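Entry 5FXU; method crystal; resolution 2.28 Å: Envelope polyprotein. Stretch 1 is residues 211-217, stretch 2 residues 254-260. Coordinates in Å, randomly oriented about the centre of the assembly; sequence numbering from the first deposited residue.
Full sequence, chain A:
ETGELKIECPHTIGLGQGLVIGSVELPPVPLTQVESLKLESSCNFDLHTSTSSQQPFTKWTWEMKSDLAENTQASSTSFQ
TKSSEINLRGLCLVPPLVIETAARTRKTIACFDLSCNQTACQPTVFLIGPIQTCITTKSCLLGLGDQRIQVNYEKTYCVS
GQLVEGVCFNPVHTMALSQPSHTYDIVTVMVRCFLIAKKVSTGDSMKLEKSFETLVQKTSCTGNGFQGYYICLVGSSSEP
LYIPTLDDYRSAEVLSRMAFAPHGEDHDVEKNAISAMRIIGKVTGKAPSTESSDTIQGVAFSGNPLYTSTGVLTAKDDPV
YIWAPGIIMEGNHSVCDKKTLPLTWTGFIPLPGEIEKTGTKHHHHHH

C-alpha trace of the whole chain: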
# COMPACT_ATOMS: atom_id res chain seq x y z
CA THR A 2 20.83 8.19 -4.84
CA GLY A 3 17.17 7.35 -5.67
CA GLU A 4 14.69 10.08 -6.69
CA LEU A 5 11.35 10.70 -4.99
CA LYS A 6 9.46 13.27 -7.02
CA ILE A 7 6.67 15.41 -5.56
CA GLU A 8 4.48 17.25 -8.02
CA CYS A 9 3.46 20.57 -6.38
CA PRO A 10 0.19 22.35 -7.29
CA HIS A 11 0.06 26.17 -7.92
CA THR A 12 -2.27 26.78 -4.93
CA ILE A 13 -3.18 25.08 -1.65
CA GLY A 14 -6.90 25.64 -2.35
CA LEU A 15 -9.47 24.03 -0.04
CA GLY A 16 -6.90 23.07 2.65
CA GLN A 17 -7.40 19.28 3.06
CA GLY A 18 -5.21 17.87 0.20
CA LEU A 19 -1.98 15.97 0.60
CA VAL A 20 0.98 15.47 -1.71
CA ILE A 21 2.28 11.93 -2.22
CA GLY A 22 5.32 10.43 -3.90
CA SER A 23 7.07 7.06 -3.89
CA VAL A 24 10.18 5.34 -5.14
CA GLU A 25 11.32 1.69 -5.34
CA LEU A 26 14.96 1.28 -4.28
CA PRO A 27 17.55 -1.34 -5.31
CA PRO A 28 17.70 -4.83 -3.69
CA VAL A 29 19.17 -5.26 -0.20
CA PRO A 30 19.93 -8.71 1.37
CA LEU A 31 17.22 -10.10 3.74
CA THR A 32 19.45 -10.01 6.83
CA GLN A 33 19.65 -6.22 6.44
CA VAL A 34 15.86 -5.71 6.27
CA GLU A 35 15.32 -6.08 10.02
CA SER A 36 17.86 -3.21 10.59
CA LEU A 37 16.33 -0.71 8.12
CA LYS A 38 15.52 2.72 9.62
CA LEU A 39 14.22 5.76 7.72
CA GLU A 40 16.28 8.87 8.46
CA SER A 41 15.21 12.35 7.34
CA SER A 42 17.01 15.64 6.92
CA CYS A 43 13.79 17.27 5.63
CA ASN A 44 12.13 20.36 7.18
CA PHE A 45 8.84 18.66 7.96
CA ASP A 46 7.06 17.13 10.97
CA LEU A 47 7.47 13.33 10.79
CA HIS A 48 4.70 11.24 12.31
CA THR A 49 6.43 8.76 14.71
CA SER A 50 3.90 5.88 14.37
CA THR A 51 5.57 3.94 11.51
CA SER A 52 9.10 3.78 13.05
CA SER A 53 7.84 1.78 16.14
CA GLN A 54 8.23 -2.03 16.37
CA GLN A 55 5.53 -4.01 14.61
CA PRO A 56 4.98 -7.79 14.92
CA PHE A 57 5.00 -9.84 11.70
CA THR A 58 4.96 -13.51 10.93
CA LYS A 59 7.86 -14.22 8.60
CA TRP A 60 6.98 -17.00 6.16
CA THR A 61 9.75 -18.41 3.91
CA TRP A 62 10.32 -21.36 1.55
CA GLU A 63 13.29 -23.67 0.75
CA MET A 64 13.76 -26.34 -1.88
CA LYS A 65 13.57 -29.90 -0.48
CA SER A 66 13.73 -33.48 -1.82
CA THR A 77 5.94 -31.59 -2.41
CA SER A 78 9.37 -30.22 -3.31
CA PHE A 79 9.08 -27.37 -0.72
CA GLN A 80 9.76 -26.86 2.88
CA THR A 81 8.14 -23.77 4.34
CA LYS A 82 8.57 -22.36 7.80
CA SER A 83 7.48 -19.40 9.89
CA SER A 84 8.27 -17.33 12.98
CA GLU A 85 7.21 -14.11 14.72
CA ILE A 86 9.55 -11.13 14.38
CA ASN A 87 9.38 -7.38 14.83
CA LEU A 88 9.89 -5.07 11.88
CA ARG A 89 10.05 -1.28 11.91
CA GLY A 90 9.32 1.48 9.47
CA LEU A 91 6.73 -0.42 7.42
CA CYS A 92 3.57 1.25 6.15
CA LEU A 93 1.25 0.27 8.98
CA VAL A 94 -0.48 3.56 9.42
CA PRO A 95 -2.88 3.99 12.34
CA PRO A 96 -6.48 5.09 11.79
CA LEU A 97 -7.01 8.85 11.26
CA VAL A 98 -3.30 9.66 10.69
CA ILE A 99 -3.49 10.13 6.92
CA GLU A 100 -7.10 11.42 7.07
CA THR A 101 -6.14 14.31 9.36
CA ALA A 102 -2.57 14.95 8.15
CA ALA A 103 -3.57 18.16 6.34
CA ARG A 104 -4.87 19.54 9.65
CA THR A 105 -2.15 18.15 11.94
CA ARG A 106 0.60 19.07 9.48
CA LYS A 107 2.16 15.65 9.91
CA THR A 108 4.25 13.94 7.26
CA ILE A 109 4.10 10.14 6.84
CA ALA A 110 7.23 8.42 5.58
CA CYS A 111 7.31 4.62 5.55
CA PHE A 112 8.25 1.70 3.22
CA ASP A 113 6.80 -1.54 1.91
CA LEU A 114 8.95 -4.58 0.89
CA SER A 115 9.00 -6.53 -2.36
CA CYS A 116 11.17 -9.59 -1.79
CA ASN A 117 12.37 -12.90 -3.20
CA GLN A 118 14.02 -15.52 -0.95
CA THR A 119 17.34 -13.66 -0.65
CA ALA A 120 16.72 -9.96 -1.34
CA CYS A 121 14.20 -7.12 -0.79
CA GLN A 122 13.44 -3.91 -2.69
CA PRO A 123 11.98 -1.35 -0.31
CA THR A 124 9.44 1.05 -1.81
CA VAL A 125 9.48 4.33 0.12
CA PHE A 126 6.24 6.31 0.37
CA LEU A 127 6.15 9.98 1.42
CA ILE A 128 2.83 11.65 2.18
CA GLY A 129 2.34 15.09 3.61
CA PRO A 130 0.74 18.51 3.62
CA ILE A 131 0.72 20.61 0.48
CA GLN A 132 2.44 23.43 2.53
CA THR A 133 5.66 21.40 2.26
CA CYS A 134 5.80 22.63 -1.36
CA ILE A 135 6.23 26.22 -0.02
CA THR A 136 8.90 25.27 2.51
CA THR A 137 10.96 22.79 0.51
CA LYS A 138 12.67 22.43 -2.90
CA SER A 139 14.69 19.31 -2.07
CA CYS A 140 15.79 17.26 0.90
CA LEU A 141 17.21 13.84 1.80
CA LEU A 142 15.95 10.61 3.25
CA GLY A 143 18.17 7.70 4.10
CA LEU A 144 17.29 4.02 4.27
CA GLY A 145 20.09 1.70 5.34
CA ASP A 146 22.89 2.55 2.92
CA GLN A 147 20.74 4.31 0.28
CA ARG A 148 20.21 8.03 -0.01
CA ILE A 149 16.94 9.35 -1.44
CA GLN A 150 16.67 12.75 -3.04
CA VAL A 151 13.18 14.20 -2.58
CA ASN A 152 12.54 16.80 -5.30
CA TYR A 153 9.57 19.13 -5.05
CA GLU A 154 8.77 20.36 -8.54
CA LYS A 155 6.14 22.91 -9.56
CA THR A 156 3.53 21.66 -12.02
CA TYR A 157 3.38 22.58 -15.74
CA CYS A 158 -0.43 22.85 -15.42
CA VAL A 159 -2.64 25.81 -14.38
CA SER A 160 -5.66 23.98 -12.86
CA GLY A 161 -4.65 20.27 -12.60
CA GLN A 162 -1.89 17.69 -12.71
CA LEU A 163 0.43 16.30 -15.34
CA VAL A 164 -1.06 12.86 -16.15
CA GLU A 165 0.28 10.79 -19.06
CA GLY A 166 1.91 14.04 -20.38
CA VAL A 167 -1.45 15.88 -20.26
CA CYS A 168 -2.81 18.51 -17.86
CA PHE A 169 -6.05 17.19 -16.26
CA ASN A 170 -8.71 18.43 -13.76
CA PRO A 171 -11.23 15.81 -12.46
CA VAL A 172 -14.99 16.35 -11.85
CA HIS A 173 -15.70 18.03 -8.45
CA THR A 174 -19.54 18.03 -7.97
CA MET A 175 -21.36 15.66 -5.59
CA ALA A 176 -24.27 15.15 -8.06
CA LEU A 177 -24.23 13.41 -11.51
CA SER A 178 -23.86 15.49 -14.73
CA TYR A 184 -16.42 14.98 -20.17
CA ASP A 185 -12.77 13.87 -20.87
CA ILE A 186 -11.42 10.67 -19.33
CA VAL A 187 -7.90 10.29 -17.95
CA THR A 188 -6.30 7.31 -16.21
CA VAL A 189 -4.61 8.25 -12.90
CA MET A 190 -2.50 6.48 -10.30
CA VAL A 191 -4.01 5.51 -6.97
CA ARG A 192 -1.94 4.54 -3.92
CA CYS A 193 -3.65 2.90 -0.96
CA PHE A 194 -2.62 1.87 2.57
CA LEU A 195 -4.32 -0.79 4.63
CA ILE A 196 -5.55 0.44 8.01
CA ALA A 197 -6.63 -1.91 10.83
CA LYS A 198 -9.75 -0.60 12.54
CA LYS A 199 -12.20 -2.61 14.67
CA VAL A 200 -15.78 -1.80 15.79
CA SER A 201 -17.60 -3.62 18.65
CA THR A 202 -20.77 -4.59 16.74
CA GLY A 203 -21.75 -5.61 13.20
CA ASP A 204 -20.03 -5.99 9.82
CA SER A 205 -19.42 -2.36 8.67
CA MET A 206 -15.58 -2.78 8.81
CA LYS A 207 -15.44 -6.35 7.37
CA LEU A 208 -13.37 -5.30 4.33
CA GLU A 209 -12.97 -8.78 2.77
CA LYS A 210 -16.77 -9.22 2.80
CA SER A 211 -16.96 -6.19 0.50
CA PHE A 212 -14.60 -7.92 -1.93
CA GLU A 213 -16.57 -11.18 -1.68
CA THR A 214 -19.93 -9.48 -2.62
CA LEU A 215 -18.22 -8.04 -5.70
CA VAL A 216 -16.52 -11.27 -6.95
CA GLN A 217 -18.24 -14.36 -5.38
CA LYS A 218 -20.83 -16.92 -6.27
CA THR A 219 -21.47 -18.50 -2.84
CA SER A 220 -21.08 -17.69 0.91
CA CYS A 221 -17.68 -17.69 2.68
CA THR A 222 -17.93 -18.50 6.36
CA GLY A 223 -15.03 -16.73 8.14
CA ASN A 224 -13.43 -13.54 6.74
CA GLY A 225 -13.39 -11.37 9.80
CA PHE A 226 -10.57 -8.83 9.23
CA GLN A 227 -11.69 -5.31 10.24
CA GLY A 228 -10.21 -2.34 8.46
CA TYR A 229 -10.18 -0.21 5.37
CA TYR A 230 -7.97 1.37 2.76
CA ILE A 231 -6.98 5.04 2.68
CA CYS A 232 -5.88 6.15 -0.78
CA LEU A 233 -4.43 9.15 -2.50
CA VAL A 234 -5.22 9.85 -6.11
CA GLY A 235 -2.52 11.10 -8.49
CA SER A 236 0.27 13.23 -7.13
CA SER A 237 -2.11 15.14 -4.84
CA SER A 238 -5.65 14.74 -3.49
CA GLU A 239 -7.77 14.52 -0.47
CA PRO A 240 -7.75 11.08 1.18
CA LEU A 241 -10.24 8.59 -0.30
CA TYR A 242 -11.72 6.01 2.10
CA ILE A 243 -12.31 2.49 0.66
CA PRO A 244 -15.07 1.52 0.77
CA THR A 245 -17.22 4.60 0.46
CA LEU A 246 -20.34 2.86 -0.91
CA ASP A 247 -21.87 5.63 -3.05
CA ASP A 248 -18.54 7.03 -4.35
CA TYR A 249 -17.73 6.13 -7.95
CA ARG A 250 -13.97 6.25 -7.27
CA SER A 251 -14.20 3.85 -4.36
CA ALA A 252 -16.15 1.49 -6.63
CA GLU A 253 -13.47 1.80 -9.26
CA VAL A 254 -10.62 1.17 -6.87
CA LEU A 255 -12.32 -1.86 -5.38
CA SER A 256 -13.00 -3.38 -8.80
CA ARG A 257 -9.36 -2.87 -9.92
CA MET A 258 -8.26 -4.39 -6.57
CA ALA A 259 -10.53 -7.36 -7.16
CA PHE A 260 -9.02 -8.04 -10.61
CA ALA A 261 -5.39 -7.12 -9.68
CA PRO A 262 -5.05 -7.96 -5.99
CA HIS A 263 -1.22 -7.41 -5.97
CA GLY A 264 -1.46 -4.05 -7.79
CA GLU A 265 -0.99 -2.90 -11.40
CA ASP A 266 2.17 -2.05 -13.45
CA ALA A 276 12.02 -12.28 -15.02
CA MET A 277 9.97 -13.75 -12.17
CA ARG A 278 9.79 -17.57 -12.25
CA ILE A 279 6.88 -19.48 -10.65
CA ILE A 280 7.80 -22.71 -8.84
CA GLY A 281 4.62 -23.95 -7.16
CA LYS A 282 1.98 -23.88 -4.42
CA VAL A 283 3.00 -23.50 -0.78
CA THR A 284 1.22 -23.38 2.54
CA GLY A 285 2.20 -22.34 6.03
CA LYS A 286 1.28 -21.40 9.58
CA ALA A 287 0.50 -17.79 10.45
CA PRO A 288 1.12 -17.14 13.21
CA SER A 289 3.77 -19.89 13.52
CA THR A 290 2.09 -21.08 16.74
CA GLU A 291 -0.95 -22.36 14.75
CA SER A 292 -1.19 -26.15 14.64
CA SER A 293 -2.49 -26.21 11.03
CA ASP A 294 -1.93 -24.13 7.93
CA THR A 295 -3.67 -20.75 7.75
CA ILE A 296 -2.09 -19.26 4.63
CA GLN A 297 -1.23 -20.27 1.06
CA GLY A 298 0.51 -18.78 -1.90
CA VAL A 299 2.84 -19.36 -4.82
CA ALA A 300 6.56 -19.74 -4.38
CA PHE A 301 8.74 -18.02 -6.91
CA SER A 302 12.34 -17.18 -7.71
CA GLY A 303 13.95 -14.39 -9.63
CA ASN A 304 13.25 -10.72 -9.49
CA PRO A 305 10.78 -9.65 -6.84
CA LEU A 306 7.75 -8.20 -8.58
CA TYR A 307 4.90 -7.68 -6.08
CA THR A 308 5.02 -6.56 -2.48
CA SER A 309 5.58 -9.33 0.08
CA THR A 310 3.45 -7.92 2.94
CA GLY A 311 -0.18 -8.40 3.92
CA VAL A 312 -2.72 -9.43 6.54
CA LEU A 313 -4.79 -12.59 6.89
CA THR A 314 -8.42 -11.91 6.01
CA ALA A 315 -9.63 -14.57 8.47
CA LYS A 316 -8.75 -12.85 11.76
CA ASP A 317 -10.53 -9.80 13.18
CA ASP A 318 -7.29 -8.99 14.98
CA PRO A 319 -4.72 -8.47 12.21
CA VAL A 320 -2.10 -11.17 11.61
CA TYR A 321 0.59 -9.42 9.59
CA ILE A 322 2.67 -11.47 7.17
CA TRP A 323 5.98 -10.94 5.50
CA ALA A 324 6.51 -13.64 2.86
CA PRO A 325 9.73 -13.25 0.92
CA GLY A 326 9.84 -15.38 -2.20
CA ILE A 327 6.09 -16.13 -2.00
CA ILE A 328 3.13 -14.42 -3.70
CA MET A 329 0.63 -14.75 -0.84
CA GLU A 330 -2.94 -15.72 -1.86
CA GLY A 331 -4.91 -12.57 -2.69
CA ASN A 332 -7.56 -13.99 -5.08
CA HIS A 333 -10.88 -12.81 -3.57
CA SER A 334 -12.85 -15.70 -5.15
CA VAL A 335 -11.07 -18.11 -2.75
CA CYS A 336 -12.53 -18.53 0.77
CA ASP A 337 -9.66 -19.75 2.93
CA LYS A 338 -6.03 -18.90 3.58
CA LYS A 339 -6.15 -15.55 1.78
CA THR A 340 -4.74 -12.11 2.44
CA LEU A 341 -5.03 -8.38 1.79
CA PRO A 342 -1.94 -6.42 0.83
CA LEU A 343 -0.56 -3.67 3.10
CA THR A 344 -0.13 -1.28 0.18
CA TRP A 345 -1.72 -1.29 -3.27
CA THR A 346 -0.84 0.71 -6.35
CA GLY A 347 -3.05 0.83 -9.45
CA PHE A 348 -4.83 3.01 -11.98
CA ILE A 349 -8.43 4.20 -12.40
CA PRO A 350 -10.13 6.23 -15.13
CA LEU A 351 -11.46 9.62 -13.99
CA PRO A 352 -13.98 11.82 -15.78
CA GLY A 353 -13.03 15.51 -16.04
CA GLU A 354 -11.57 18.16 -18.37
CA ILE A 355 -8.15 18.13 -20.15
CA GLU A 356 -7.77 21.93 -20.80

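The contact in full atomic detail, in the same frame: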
# COMPACT_ATOMS: atom_id res chain seq x y z
N SER A 211 -16.69 -7.09 1.62
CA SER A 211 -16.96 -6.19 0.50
C SER A 211 -16.40 -6.75 -0.79
O SER A 211 -17.10 -6.78 -1.80
CB SER A 211 -16.40 -4.79 0.73
OG SER A 211 -16.80 -4.27 1.99
N PHE A 212 -15.19 -7.29 -0.74
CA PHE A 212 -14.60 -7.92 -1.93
C PHE A 212 -15.41 -9.14 -2.37
O PHE A 212 -15.63 -9.36 -3.56
CB PHE A 212 -13.13 -8.33 -1.69
CG PHE A 212 -12.17 -7.19 -1.73
CD1 PHE A 212 -11.84 -6.59 -2.93
CD2 PHE A 212 -11.61 -6.69 -0.56
CE1 PHE A 212 -10.98 -5.52 -2.96
CE2 PHE A 212 -10.74 -5.62 -0.59
CZ PHE A 212 -10.43 -5.03 -1.79
N GLU A 213 -15.82 -9.95 -1.40
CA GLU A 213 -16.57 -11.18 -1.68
C GLU A 213 -17.93 -10.90 -2.39
O GLU A 213 -18.26 -11.55 -3.39
CB GLU A 213 -16.70 -12.01 -0.40
CG GLU A 213 -15.39 -12.73 -0.04
CD GLU A 213 -15.30 -13.26 1.39
OE1 GLU A 213 -16.25 -13.09 2.19
OE2 GLU A 213 -14.26 -13.87 1.70
N THR A 214 -18.68 -9.89 -1.92
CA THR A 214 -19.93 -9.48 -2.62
C THR A 214 -19.66 -9.12 -4.09
O THR A 214 -20.44 -9.44 -4.97
CB THR A 214 -20.69 -8.31 -1.99
OG1 THR A 214 -19.91 -7.11 -2.05
CG2 THR A 214 -21.10 -8.64 -0.55
N LEU A 215 -18.55 -8.45 -4.34
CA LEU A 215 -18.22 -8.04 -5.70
C LEU A 215 -17.83 -9.19 -6.64
O LEU A 215 -18.16 -9.17 -7.82
CB LEU A 215 -17.11 -6.98 -5.63
CG LEU A 215 -16.68 -6.27 -6.90
CD1 LEU A 215 -17.83 -5.53 -7.57
CD2 LEU A 215 -15.55 -5.32 -6.55
N VAL A 216 -17.11 -10.19 -6.12
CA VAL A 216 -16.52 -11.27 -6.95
C VAL A 216 -16.88 -12.73 -6.57
O VAL A 216 -16.24 -13.67 -7.05
CB VAL A 216 -14.96 -11.05 -7.08
CG1 VAL A 216 -14.20 -12.22 -7.73
CG2 VAL A 216 -14.70 -9.80 -7.91
N GLN A 217 -17.93 -12.97 -5.77
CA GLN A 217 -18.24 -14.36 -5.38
C GLN A 217 -19.59 -14.86 -5.79
O GLN A 217 -20.55 -14.12 -5.92
CB GLN A 217 -18.07 -14.62 -3.88
CG GLN A 217 -16.65 -14.94 -3.47
CD GLN A 217 -16.57 -15.49 -2.07
OE1 GLN A 217 -17.42 -15.21 -1.21
NE2 GLN A 217 -15.52 -16.25 -1.82
N VAL A 254 -11.81 1.68 -7.50
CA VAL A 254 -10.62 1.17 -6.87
C VAL A 254 -10.85 -0.27 -6.42
O VAL A 254 -9.98 -1.12 -6.60
CB VAL A 254 -10.18 2.03 -5.68
CG1 VAL A 254 -9.07 1.35 -4.90
CG2 VAL A 254 -9.70 3.41 -6.15
N LEU A 255 -12.01 -0.53 -5.83
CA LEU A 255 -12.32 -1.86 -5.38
C LEU A 255 -12.35 -2.85 -6.52
O LEU A 255 -11.87 -3.96 -6.34
CB LEU A 255 -13.64 -1.94 -4.64
CG LEU A 255 -13.56 -1.53 -3.18
CD1 LEU A 255 -14.95 -1.17 -2.71
CD2 LEU A 255 -12.98 -2.64 -2.31
N SER A 256 -12.95 -2.47 -7.66
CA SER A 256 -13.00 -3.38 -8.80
C SER A 256 -11.58 -3.67 -9.34
O SER A 256 -11.24 -4.84 -9.52
CB SER A 256 -14.01 -2.93 -9.86
OG SER A 256 -13.71 -1.64 -10.26
N ARG A 257 -10.74 -2.65 -9.49
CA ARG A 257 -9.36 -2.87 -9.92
C ARG A 257 -8.58 -3.71 -8.89
O ARG A 257 -7.79 -4.55 -9.28
CB ARG A 257 -8.64 -1.57 -10.24
CG ARG A 257 -9.30 -0.71 -11.30
CD ARG A 257 -8.69 -0.76 -12.69
NE ARG A 257 -9.42 -0.16 -13.84
CZ ARG A 257 -10.69 0.32 -13.92
NH1 ARG A 257 -11.54 0.42 -12.87
NH2 ARG A 257 -11.12 0.75 -15.11
N MET A 258 -8.84 -3.52 -7.60
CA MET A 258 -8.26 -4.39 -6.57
C MET A 258 -8.70 -5.83 -6.75
O MET A 258 -7.89 -6.73 -6.62
CB MET A 258 -8.59 -3.93 -5.15
CG MET A 258 -7.77 -2.75 -4.66
SD MET A 258 -8.32 -2.14 -3.05
CE MET A 258 -7.10 -0.88 -2.73
N ALA A 259 -9.98 -6.03 -7.01
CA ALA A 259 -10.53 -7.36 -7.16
C ALA A 259 -9.94 -8.11 -8.35
O ALA A 259 -9.68 -9.29 -8.25
CB ALA A 259 -12.04 -7.32 -7.23
N PHE A 260 -9.63 -7.41 -9.44
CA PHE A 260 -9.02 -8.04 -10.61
C PHE A 260 -7.47 -8.08 -10.57
O PHE A 260 -6.87 -9.00 -11.10
CB PHE A 260 -9.61 -7.45 -11.89
CG PHE A 260 -11.05 -7.90 -12.13
CD1 PHE A 260 -11.33 -9.21 -12.59
CD2 PHE A 260 -12.13 -7.05 -11.82
CE1 PHE A 260 -12.65 -9.63 -12.79
CE2 PHE A 260 -13.45 -7.47 -12.01
CZ PHE A 260 -13.71 -8.76 -12.49

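Two helices of one chain, crossing steeply at 78°, meet here in a small, largely apolar contact without hydrogen bonds between the stretches, in which a single aromatic ring, Phe212, packs against the small and aliphatic side chains of the partner helix. The contact illustrates a general principle: helices that cross at a wide angle touch over a short patch, and here the patch is filled by van der Waals contacts. The helix axes approach to 10.3 Å, and the two stretches bury 343 Å² between them.

Phe212 contributes the most buried area. Its CA-to-CB bond points sideways, yet with chi1 in the m well the end of the ring comes nearer to the second helix. Leu255 lies over one face, its CD2 3.5 Å from CZ of Phe212 and 3.9 Å from the ring centroid, 29° off the normal, so that a methyl group sits on the aromatic surface in a CH-pi contact. Met258 takes a different position around the same ring. Its CB is 3.6 Å from CE1 of Phe212, near the ring plane, and its SD lies 5.1 Å from the centroid at the edge. The CA-to-CB bond of Met258 points toward the first helix, while the end of the side chain leads away; even so, SD remains beside the ring edge, 3.8 Å from CZ of Phe212.

One turn further along the first helix, Leu215 extends the patch. Its CD2 is 3.9 Å from Leu255 O and also 3.9 Å from Ser256 CA, so this methyl packs against backbone as well as side chains. The carbonyl it touches is already engaged within its own helix, where Ala259 N donates to Leu255 O at 2.9 Å; the methyl therefore covers a polar atom whose hydrogen bonding is provided for.

Ala259 lies where the two backbones come closest in register. Its CA is 6.7 Å from that of Phe212, closer than the 7.7 Å between the CA atoms of Leu215 and Ser256. Its CB, pointing toward the first helix, meets CG2 of Val216 at 3.7 Å, CD2 of Leu215 at 4.1 Å and CD1 of Phe212 at 4.4 Å. One methyl group thus touches three side chains, although the high B factors of Val216 advise caution about the exact distance there. Away from the contact, Thr214 OG1 donates to Ser211 O at 2.8 Å, within its own helix.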